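PDB 4G6V: Adhesin/hemolysin from Burkholderia pseudomallei 1026a, which is the toxic tRNA-cleaving C-terminal part of a contact-dependent growth inhibition system, captured here in complex with its immunity protein. Local coordinates for residues 66-80 and 92-104. Sequence-based numbering, arbitrary orientation.
Sequences ENQSAVTLANKGYDV and PDYTINGQVFDNY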
loop_
_atom_site.group_PDB
_atom_site.type_symbol
_atom_site.label_atom_id
_atom_site.label_comp_id
_atom_site.label_asym_id
_atom_site.label_seq_id
_atom_site.Cartn_x
_atom_site.Cartn_y
_atom_site.Cartn_z
ATOM N N GLU A 66 11.088 -4.745 0.013
ATOM C CA GLU A 66 11.180 -3.946 1.232
ATOM C C GLU A 66 12.501 -4.236 1.966
ATOM O O GLU A 66 13.235 -3.325 2.356
ATOM C CB GLU A 66 9.992 -4.225 2.155
ATOM C CG GLU A 66 10.032 -3.437 3.448
ATOM C CD GLU A 66 9.446 -4.201 4.622
ATOM O OE1 GLU A 66 8.350 -4.764 4.455
ATOM O OE2 GLU A 66 10.074 -4.230 5.711
ATOM N N ASN A 67 12.809 -5.510 2.160
ATOM C CA ASN A 67 14.076 -5.859 2.778
ATOM C C ASN A 67 15.244 -5.359 1.936
ATOM O O ASN A 67 16.257 -4.914 2.473
ATOM C CB ASN A 67 14.159 -7.362 3.048
ATOM C CG ASN A 67 13.427 -7.761 4.333
ATOM O OD1 ASN A 67 13.058 -6.909 5.150
ATOM N ND2 ASN A 67 13.220 -9.055 4.515
ATOM N N GLN A 68 15.072 -5.391 0.617
ATOM C CA GLN A 68 16.108 -4.920 -0.288
ATOM C C GLN A 68 16.313 -3.403 -0.289
ATOM O O GLN A 68 17.447 -2.940 -0.399
ATOM C CB GLN A 68 15.856 -5.418 -1.700
ATOM C CG GLN A 68 16.062 -6.914 -1.847
ATOM C CD GLN A 68 15.719 -7.407 -3.240
ATOM O OE1 GLN A 68 14.742 -6.955 -3.865
ATOM N NE2 GLN A 68 16.526 -8.328 -3.744
ATOM N N SER A 69 15.229 -2.633 -0.185
ATOM C CA SER A 69 15.348 -1.174 -0.128
ATOM C C SER A 69 16.116 -0.714 1.101
ATOM O O SER A 69 16.853 0.264 1.041
ATOM C CB SER A 69 13.981 -0.504 -0.173
ATOM O OG SER A 69 13.522 -0.425 -1.510
ATOM N N ALA A 70 15.944 -1.435 2.207
ATOM C CA ALA A 70 16.649 -1.142 3.448
ATOM C C ALA A 70 18.161 -1.273 3.259
ATOM O O ALA A 70 18.930 -0.386 3.631
ATOM C CB ALA A 70 16.162 -2.059 4.573
ATOM N N VAL A 71 18.585 -2.382 2.682
ATOM C CA VAL A 71 20.004 -2.634 2.504
ATOM C C VAL A 71 20.600 -1.615 1.543
ATOM O O VAL A 71 21.696 -1.100 1.775
ATOM C CB VAL A 71 20.242 -4.089 2.020
ATOM C CG1 VAL A 71 21.615 -4.264 1.310
ATOM C CG2 VAL A 71 20.085 -5.055 3.186
ATOM N N THR A 72 19.866 -1.309 0.480
ATOM C CA THR A 72 20.358 -0.413 -0.562
ATOM C C THR A 72 20.596 0.973 -0.003
ATOM O O THR A 72 21.558 1.630 -0.372
ATOM C CB THR A 72 19.381 -0.330 -1.763
ATOM O OG1 THR A 72 19.456 -1.536 -2.533
ATOM C CG2 THR A 72 19.705 0.856 -2.677
ATOM N N LEU A 73 19.709 1.413 0.883
ATOM C CA LEU A 73 19.805 2.751 1.449
ATOM C C LEU A 73 20.903 2.821 2.513
ATOM O O LEU A 73 21.698 3.767 2.539
ATOM C CB LEU A 73 18.450 3.226 1.997
ATOM C CG LEU A 73 17.489 3.546 0.848
ATOM C CD1 LEU A 73 16.186 4.147 1.334
ATOM C CD2 LEU A 73 18.133 4.452 -0.188
ATOM N N ALA A 74 20.957 1.806 3.370
ATOM C CA ALA A 74 21.975 1.751 4.394
ATOM C C ALA A 74 23.355 1.837 3.727
ATOM O O ALA A 74 24.282 2.452 4.263
ATOM C CB ALA A 74 21.824 0.494 5.220
ATOM N N ASN A 75 23.482 1.259 2.537
ATOM C CA ASN A 75 24.762 1.289 1.825
ATOM C C ASN A 75 24.974 2.585 1.054
ATOM O O ASN A 75 26.009 2.761 0.411
ATOM C CB ASN A 75 24.933 0.078 0.885
ATOM C CG ASN A 75 25.130 -1.236 1.642
ATOM O OD1 ASN A 75 25.611 -1.244 2.780
ATOM N ND2 ASN A 75 24.759 -2.355 1.010
ATOM N N LYS A 76 23.988 3.478 1.103
ATOM C CA LYS A 76 24.103 4.778 0.449
ATOM C C LYS A 76 24.311 5.889 1.473
ATOM O O LYS A 76 24.472 7.061 1.114
ATOM C CB LYS A 76 22.879 5.069 -0.415
ATOM C CG LYS A 76 22.828 4.255 -1.697
ATOM C CD LYS A 76 23.854 4.744 -2.706
ATOM C CE LYS A 76 23.764 3.945 -4.004
ATOM N NZ LYS A 76 24.129 4.744 -5.216
ATOM N N GLY A 77 24.310 5.514 2.750
ATOM C CA GLY A 77 24.615 6.453 3.810
ATOM C C GLY A 77 23.472 6.807 4.740
ATOM O O GLY A 77 23.646 7.635 5.635
ATOM N N TYR A 78 22.296 6.217 4.545
ATOM C CA TYR A 78 21.198 6.479 5.477
ATOM C C TYR A 78 21.294 5.570 6.685
ATOM O O TYR A 78 21.832 4.461 6.610
ATOM C CB TYR A 78 19.842 6.293 4.810
ATOM C CG TYR A 78 19.625 7.206 3.643
ATOM C CD1 TYR A 78 18.883 8.364 3.775
ATOM C CD2 TYR A 78 20.163 6.904 2.399
ATOM C CE1 TYR A 78 18.681 9.199 2.691
ATOM C CE2 TYR A 78 19.967 7.729 1.312
ATOM C CZ TYR A 78 19.233 8.877 1.461
ATOM O OH TYR A 78 19.050 9.691 0.366
ATOM N N ASP A 79 20.780 6.045 7.805
ATOM C CA ASP A 79 20.662 5.191 8.971
ATOM C C ASP A 79 19.267 4.598 8.924
ATOM O O ASP A 79 18.272 5.320 9.053
ATOM C CB ASP A 79 20.892 5.995 10.245
ATOM C CG ASP A 79 22.298 6.603 10.297
ATOM O OD1 ASP A 79 23.293 5.843 10.155
ATOM O OD2 ASP A 79 22.410 7.838 10.454
ATOM N N VAL A 80 19.199 3.288 8.703
ATOM C CA VAL A 80 17.927 2.623 8.487
ATOM C C VAL A 80 17.561 1.653 9.603
ATOM O O VAL A 80 18.306 0.697 9.872
ATOM C CB VAL A 80 17.918 1.853 7.149
ATOM C CG1 VAL A 80 16.597 1.135 6.984
ATOM C CG2 VAL A 80 18.157 2.801 5.972
ATOM N N PRO A 92 5.179 1.064 10.873
ATOM C CA PRO A 92 5.878 1.432 9.633
ATOM C C PRO A 92 7.007 0.466 9.240
ATOM O O PRO A 92 7.547 -0.296 10.061
ATOM C CB PRO A 92 6.442 2.829 9.931
ATOM C CG PRO A 92 6.405 2.962 11.401
ATOM C CD PRO A 92 5.317 2.082 11.925
ATOM N N ASP A 93 7.352 0.510 7.957
ATOM C CA ASP A 93 8.399 -0.321 7.396
ATOM C C ASP A 93 9.777 0.025 7.961
ATOM O O ASP A 93 10.487 -0.840 8.486
ATOM C CB ASP A 93 8.416 -0.171 5.869
ATOM C CG ASP A 93 7.252 -0.872 5.195
ATOM O OD1 ASP A 93 6.615 -1.735 5.846
ATOM O OD2 ASP A 93 6.984 -0.564 4.009
ATOM N N TYR A 94 10.145 1.295 7.832
ATOM C CA TYR A 94 11.445 1.774 8.262
ATOM C C TYR A 94 11.362 2.999 9.157
ATOM O O TYR A 94 10.291 3.603 9.323
ATOM C CB TYR A 94 12.260 2.237 7.074
ATOM C CG TYR A 94 12.116 1.409 5.833
ATOM C CD1 TYR A 94 12.512 0.064 5.810
ATOM C CD2 TYR A 94 11.646 1.983 4.657
ATOM C CE1 TYR A 94 12.408 -0.682 4.673
ATOM C CE2 TYR A 94 11.550 1.244 3.500
ATOM C CZ TYR A 94 11.931 -0.097 3.513
ATOM O OH TYR A 94 11.822 -0.841 2.366
ATOM N N THR A 95 12.562 3.464 9.516
ATOM C CA THR A 95 12.856 4.793 10.049
ATOM C C THR A 95 14.148 5.237 9.326
ATOM O O THR A 95 15.171 4.561 9.448
ATOM C CB THR A 95 13.091 4.765 11.565
ATOM O OG1 THR A 95 14.199 3.907 11.864
ATOM C CG2 THR A 95 11.852 4.253 12.285
ATOM N N ILE A 96 14.117 6.336 8.562
ATOM C CA ILE A 96 15.258 6.703 7.749
ATOM C C ILE A 96 15.803 8.040 8.263
ATOM O O ILE A 96 15.165 9.113 8.109
ATOM C CB ILE A 96 14.905 6.732 6.247
ATOM C CG1 ILE A 96 14.522 5.339 5.772
ATOM C CG2 ILE A 96 16.075 7.255 5.406
ATOM C CD1 ILE A 96 14.300 5.257 4.307
ATOM N N ASN A 97 16.965 7.960 8.915
ATOM C CA ASN A 97 17.523 9.104 9.640
ATOM C C ASN A 97 16.484 9.718 10.587
ATOM O O ASN A 97 16.363 10.947 10.692
ATOM C CB ASN A 97 18.072 10.153 8.668
ATOM C CG ASN A 97 19.168 9.596 7.788
ATOM O OD1 ASN A 97 19.664 8.497 8.032
ATOM N ND2 ASN A 97 19.561 10.350 6.766
ATOM N N GLY A 98 15.727 8.848 11.256
ATOM C CA GLY A 98 14.769 9.277 12.253
ATOM C C GLY A 98 13.325 9.322 11.777
ATOM O O GLY A 98 12.421 9.083 12.574
ATOM N N GLN A 99 13.112 9.628 10.492
ATOM C CA GLN A 99 11.761 9.769 9.905
ATOM C C GLN A 99 11.076 8.434 9.562
ATOM O O GLN A 99 11.659 7.605 8.852
ATOM C CB GLN A 99 11.818 10.613 8.619
ATOM C CG GLN A 99 12.430 11.995 8.778
ATOM C CD GLN A 99 12.521 12.747 7.450
ATOM O OE1 GLN A 99 13.275 12.359 6.554
ATOM N NE2 GLN A 99 11.749 13.830 7.321
ATOM N N VAL A 100 9.845 8.225 10.035
ATOM C CA VAL A 100 9.092 7.043 9.597
ATOM C C VAL A 100 8.871 7.061 8.076
ATOM O O VAL A 100 8.478 8.094 7.499
ATOM C CB VAL A 100 7.754 6.808 10.366
ATOM C CG1 VAL A 100 8.020 6.404 11.831
ATOM C CG2 VAL A 100 6.776 8.025 10.242
ATOM N N PHE A 101 9.180 5.917 7.452
ATOM C CA PHE A 101 9.116 5.701 6.002
ATOM C C PHE A 101 8.400 4.385 5.679
ATOM O O PHE A 101 8.417 3.437 6.476
ATOM C CB PHE A 101 10.527 5.620 5.427
ATOM C CG PHE A 101 10.977 6.852 4.689
ATOM C CD1 PHE A 101 11.724 7.825 5.331
ATOM C CD2 PHE A 101 10.687 7.022 3.338
ATOM C CE1 PHE A 101 12.162 8.956 4.644
ATOM C CE2 PHE A 101 11.119 8.155 2.645
ATOM C CZ PHE A 101 11.860 9.120 3.299
ATOM N N ASP A 102 7.777 4.321 4.507
ATOM C CA ASP A 102 7.177 3.079 4.030
ATOM C C ASP A 102 7.692 2.732 2.629
ATOM O O ASP A 102 7.972 3.631 1.828
ATOM C CB ASP A 102 5.647 3.153 4.048
ATOM C CG ASP A 102 5.054 2.764 5.402
ATOM O OD1 ASP A 102 5.821 2.386 6.316
ATOM O OD2 ASP A 102 3.810 2.833 5.547
ATOM N N ASN A 103 7.835 1.434 2.350
ATOM C CA ASN A 103 8.270 0.960 1.031
ATOM C C ASN A 103 7.082 0.706 0.126
ATOM O O ASN A 103 6.066 0.178 0.564
ATOM C CB ASN A 103 9.111 -0.332 1.133
ATOM C CG ASN A 103 9.713 -0.758 -0.221
ATOM O OD1 ASN A 103 10.543 -0.049 -0.781
ATOM N ND2 ASN A 103 9.282 -1.916 -0.752
ATOM N N TYR A 104 7.217 1.099 -1.134
ATOM C CA TYR A 104 6.206 0.837 -2.154
ATOM C C TYR A 104 6.909 0.417 -3.443
ATOM O O TYR A 104 7.714 1.167 -4.014
ATOM C CB TYR A 104 5.307 2.063 -2.354
ATOM C CG TYR A 104 4.496 2.090 -3.622
ATOM C CD1 TYR A 104 3.769 0.978 -4.047
ATOM C CD2 TYR A 104 4.436 3.238 -4.392
ATOM C CE1 TYR A 104 3.026 1.017 -5.224
ATOM C CE2 TYR A 104 3.678 3.292 -5.560
ATOM C CZ TYR A 104 2.977 2.188 -5.974
ATOM O OH TYR A 104 2.222 2.274 -7.140
#
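Val-80 and Ile-96 form an antiparallel, non-hydrogen-bonded pair between strands 79-80 and 94-96, while helix 66-74 packs over strand 94-96 at 19°, with the axes 10.6 Å apart. The arrangement is consistent with the helix-on-sheet core of a PDDEXK-type nuclease. Glu-66, Asp-93 and Asp-102 are probable active-site residues, together with Lys-121.

Helix 66-74 ends in a Schellman motif at Gly-77. The chain then turns back into strand 79-80. Apolar side chains fill the angle between helix and sheet. Leu-73 CD1 meets Ile-96 CD1 at 3.7 Å, the two side chains meeting almost perpendicularly. Ile-96 CG2 lies against CD1 of the Tyr-78 ring. The CD1 methyl of Ile-96 also sits above the Phe-101 ring, displaced toward its margin.

Tyr-94 stretches from the sheet to the helix. Its OH donates to the backbone O of Glu-66 at 2.9 Å, in the carbonyl plane, where a lone pair lies. Ala-70 CB packs near CE1 of the same ring. Next to it, Ser-69 OG bonds to Asn-103 OD1 at 3.1 Å, from above the amide carbonyl plane. With CG of Asn-103 opposite its own N (chi1 -173°), the amide reaches the helix.

The Glu-66 and Asp-93 carboxylates are stacked, their planes 11° apart, with OE1 of Glu-66 3.8 Å from OD1 of Asp-93. Lys-69 of the CdiI chain forms a salt bridge with Glu-66 OE1. Thr-49 OG1 hydrogen-bonds Glu-66 OE2, and the N of Ala-2 of the CdiI chain hydrogen-bonds Asp-93 OD2. That oxygen also accepts from Asn-103 N, through its anti lone pair.

At the far end, Asn-97 grips Asp-79 twice. Asn-97 N donates to Asp-79 O, and Asp-79 N points almost straight at Asn-97 OD1, 2.7 Å away.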